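Local coordinates for protein geranyltranstransferase (Staphylococcus aureus, PDB 1RTR) that probably condenses dimethylallyl and geranyl diphosphate with isopentenyl diphosphate to make farnesyl diphosphate, at residues 49-58 with 275-284. Sequence-based numbering, arbitrary orientation.
Sequences LLLLTLDSLN and QFNTKHLLEI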
# COMPACT_ATOMS: atom_id res chain seq x y z
N LEU A 49 -18.98 8.41 -5.92
CA LEU A 49 -19.24 7.50 -7.03
C LEU A 49 -19.53 6.10 -6.52
O LEU A 49 -20.53 5.50 -6.92
CB LEU A 49 -18.07 7.47 -8.01
CG LEU A 49 -18.26 6.69 -9.32
CD1 LEU A 49 -19.56 7.11 -10.03
CD2 LEU A 49 -17.07 6.92 -10.23
N LEU A 50 -18.68 5.58 -5.64
CA LEU A 50 -18.83 4.21 -5.13
C LEU A 50 -20.15 4.06 -4.36
O LEU A 50 -20.93 3.14 -4.61
CB LEU A 50 -17.60 3.82 -4.30
CG LEU A 50 -17.43 2.69 -3.26
CD1 LEU A 50 -18.39 1.53 -3.33
CD2 LEU A 50 -16.01 2.18 -3.29
N LEU A 51 -20.38 4.99 -3.44
CA LEU A 51 -21.63 5.07 -2.69
C LEU A 51 -22.87 5.12 -3.61
O LEU A 51 -23.78 4.29 -3.47
CB LEU A 51 -21.59 6.28 -1.75
CG LEU A 51 -21.02 6.12 -0.32
CD1 LEU A 51 -20.34 4.76 -0.01
CD2 LEU A 51 -20.11 7.29 0.03
N LEU A 52 -22.89 6.07 -4.56
CA LEU A 52 -24.03 6.20 -5.48
C LEU A 52 -24.24 4.97 -6.37
O LEU A 52 -25.39 4.58 -6.63
CB LEU A 52 -23.95 7.49 -6.30
CG LEU A 52 -24.15 8.78 -5.48
CD1 LEU A 52 -23.71 10.02 -6.22
CD2 LEU A 52 -25.58 8.94 -5.00
N THR A 53 -23.15 4.34 -6.82
CA THR A 53 -23.26 3.10 -7.60
C THR A 53 -23.98 1.98 -6.84
O THR A 53 -24.81 1.27 -7.42
CB THR A 53 -21.85 2.62 -8.08
OG1 THR A 53 -21.23 3.64 -8.87
CG2 THR A 53 -21.97 1.44 -9.03
N LEU A 54 -23.66 1.81 -5.56
CA LEU A 54 -24.37 0.83 -4.72
C LEU A 54 -25.87 1.15 -4.62
O LEU A 54 -26.71 0.24 -4.67
CB LEU A 54 -23.78 0.81 -3.31
CG LEU A 54 -22.49 0.04 -3.06
CD1 LEU A 54 -22.01 0.31 -1.65
CD2 LEU A 54 -22.68 -1.48 -3.33
N ASP A 55 -26.20 2.43 -4.47
CA ASP A 55 -27.59 2.85 -4.38
C ASP A 55 -28.37 2.56 -5.67
O ASP A 55 -29.51 2.09 -5.60
CB ASP A 55 -27.69 4.33 -4.00
CG ASP A 55 -29.11 4.72 -3.61
OD1 ASP A 55 -29.76 5.48 -4.35
OD2 ASP A 55 -29.66 4.27 -2.58
N SER A 56 -27.75 2.82 -6.82
CA SER A 56 -28.34 2.48 -8.12
C SER A 56 -28.58 1.00 -8.24
O SER A 56 -29.47 0.56 -8.97
CB SER A 56 -27.41 2.87 -9.27
OG SER A 56 -26.91 4.18 -9.11
N LEU A 57 -27.76 0.22 -7.55
CA LEU A 57 -27.86 -1.23 -7.63
C LEU A 57 -28.73 -1.83 -6.52
O LEU A 57 -28.64 -3.03 -6.23
CB LEU A 57 -26.46 -1.84 -7.65
CG LEU A 57 -25.70 -2.16 -8.95
CD1 LEU A 57 -26.23 -1.48 -10.23
CD2 LEU A 57 -24.20 -1.87 -8.74
N ASN A 58 -29.58 -1.00 -5.90
CA ASN A 58 -30.56 -1.46 -4.92
C ASN A 58 -29.94 -2.01 -3.62
O ASN A 58 -30.52 -2.86 -2.94
CB ASN A 58 -31.50 -2.52 -5.53
CG ASN A 58 -32.27 -1.99 -6.74
OD1 ASN A 58 -32.53 -0.79 -6.86
ND2 ASN A 58 -32.64 -2.90 -7.63
N GLN A 275 -34.53 -2.99 -13.64
CA GLN A 275 -34.66 -3.08 -12.18
C GLN A 275 -33.68 -2.17 -11.44
O GLN A 275 -33.87 -1.91 -10.25
CB GLN A 275 -34.50 -4.53 -11.72
CG GLN A 275 -33.12 -4.89 -11.22
CD GLN A 275 -32.93 -6.37 -11.04
OE1 GLN A 275 -33.04 -7.14 -11.99
NE2 GLN A 275 -32.66 -6.79 -9.81
N PHE A 276 -32.64 -1.71 -12.13
CA PHE A 276 -31.70 -0.72 -11.58
C PHE A 276 -32.01 0.66 -12.14
O PHE A 276 -32.09 0.83 -13.35
CB PHE A 276 -30.23 -1.09 -11.86
CG PHE A 276 -29.87 -2.50 -11.48
CD1 PHE A 276 -29.93 -2.92 -10.15
CD2 PHE A 276 -29.46 -3.41 -12.44
CE1 PHE A 276 -29.60 -4.24 -9.78
CE2 PHE A 276 -29.12 -4.72 -12.10
CZ PHE A 276 -29.20 -5.13 -10.75
N ASN A 277 -32.18 1.62 -11.24
CA ASN A 277 -32.41 3.02 -11.58
C ASN A 277 -31.10 3.82 -11.61
O ASN A 277 -30.45 4.02 -10.58
CB ASN A 277 -33.38 3.63 -10.55
CG ASN A 277 -33.89 5.00 -10.95
OD1 ASN A 277 -35.07 5.16 -11.19
ND2 ASN A 277 -33.00 5.99 -11.00
N THR A 278 -30.73 4.31 -12.79
CA THR A 278 -29.42 4.90 -13.02
C THR A 278 -29.39 6.42 -12.94
O THR A 278 -28.38 7.04 -13.26
CB THR A 278 -28.87 4.45 -14.38
OG1 THR A 278 -29.73 4.94 -15.41
CG2 THR A 278 -28.94 2.92 -14.53
N LYS A 279 -30.49 7.03 -12.51
CA LYS A 279 -30.57 8.49 -12.47
C LYS A 279 -29.31 9.11 -11.84
O LYS A 279 -28.85 10.16 -12.30
CB LYS A 279 -31.90 8.95 -11.82
CG LYS A 279 -31.84 10.06 -10.74
CD LYS A 279 -32.64 9.65 -9.48
CE LYS A 279 -31.80 8.83 -8.46
NZ LYS A 279 -32.38 7.48 -8.10
N HIS A 280 -28.75 8.45 -10.83
CA HIS A 280 -27.56 8.95 -10.13
C HIS A 280 -26.29 8.92 -10.98
O HIS A 280 -25.55 9.91 -11.06
CB HIS A 280 -27.32 8.14 -8.85
CG HIS A 280 -28.16 8.58 -7.69
ND1 HIS A 280 -28.52 9.90 -7.48
CD2 HIS A 280 -28.72 7.88 -6.67
CE1 HIS A 280 -29.26 9.99 -6.39
NE2 HIS A 280 -29.40 8.77 -5.88
N LEU A 281 -26.05 7.76 -11.59
CA LEU A 281 -24.92 7.58 -12.50
C LEU A 281 -25.02 8.60 -13.64
O LEU A 281 -24.07 9.35 -13.89
CB LEU A 281 -24.91 6.14 -13.02
CG LEU A 281 -24.17 5.02 -12.27
CD1 LEU A 281 -23.83 5.36 -10.82
CD2 LEU A 281 -24.96 3.73 -12.33
N LEU A 282 -26.19 8.64 -14.28
CA LEU A 282 -26.48 9.59 -15.35
C LEU A 282 -26.26 11.02 -14.91
O LEU A 282 -25.78 11.84 -15.68
CB LEU A 282 -27.92 9.39 -15.86
CG LEU A 282 -28.41 9.94 -17.21
CD1 LEU A 282 -29.19 11.25 -17.02
CD2 LEU A 282 -27.29 10.13 -18.25
N GLU A 283 -26.59 11.31 -13.65
CA GLU A 283 -26.36 12.65 -13.11
C GLU A 283 -24.87 12.98 -12.98
O GLU A 283 -24.48 14.13 -13.18
CB GLU A 283 -27.06 12.80 -11.75
CG GLU A 283 -27.94 14.03 -11.62
CD GLU A 283 -29.06 13.82 -10.61
OE1 GLU A 283 -30.25 13.94 -10.99
OE2 GLU A 283 -28.74 13.53 -9.42
N ILE A 284 -24.05 11.98 -12.64
CA ILE A 284 -22.60 12.17 -12.54
C ILE A 284 -21.98 12.41 -13.91
O ILE A 284 -21.10 13.27 -14.05
CB ILE A 284 -21.92 11.00 -11.78
CG1 ILE A 284 -21.97 11.24 -10.27
CG2 ILE A 284 -20.45 10.80 -12.20
CD1 ILE A 284 -22.38 10.02 -9.50
O HOH W 1 -31.97 1.32 -8.51
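Leu52 sets its CD2 methyl over the face of the His280 imidazole, a CH-pi contact 3.7 Å from CD2 to the ring centroid and only 10° off the ring normal. Lys279 CE covers the opposite face. Asp55 OD1 meets the ring at its edge, 3.5 Å from His280 CD2. Both polar groups are tied to the chain's N-terminus: Asp55 OD1 accepts from Thr2 N, and His280 NE2 bonds to Thr2 O. The other methyl of Leu52, CD1, packs 3.5 Å from Ile284 CD1. Leu281 sets its two methyls against Ser56. With chi1 near -47°, Ser56 OG sits beside its own backbone N and bonds back to Leu52 O, 2.9 Å away.

Beyond the helix end, which closes in a Schellman motif at Asn58, Asn58 ND2 donates almost straight to Gln275 O (3.1 Å). A water links Ser56 O and Asn58 OD1 to Asn277 N. Leu57 CD1 lies over one face of the Phe276 ring.

The contact, mainly apolar, joins helix 45-56 to the start of helix 279-289 within the mostly helical prenyl synthase fold. Thr2 satisfies buried Asp55 and His280, fastening the N-terminal end here; the Asn58 bond and water tie the loop before helix 279-289 to the end of helix 45-56.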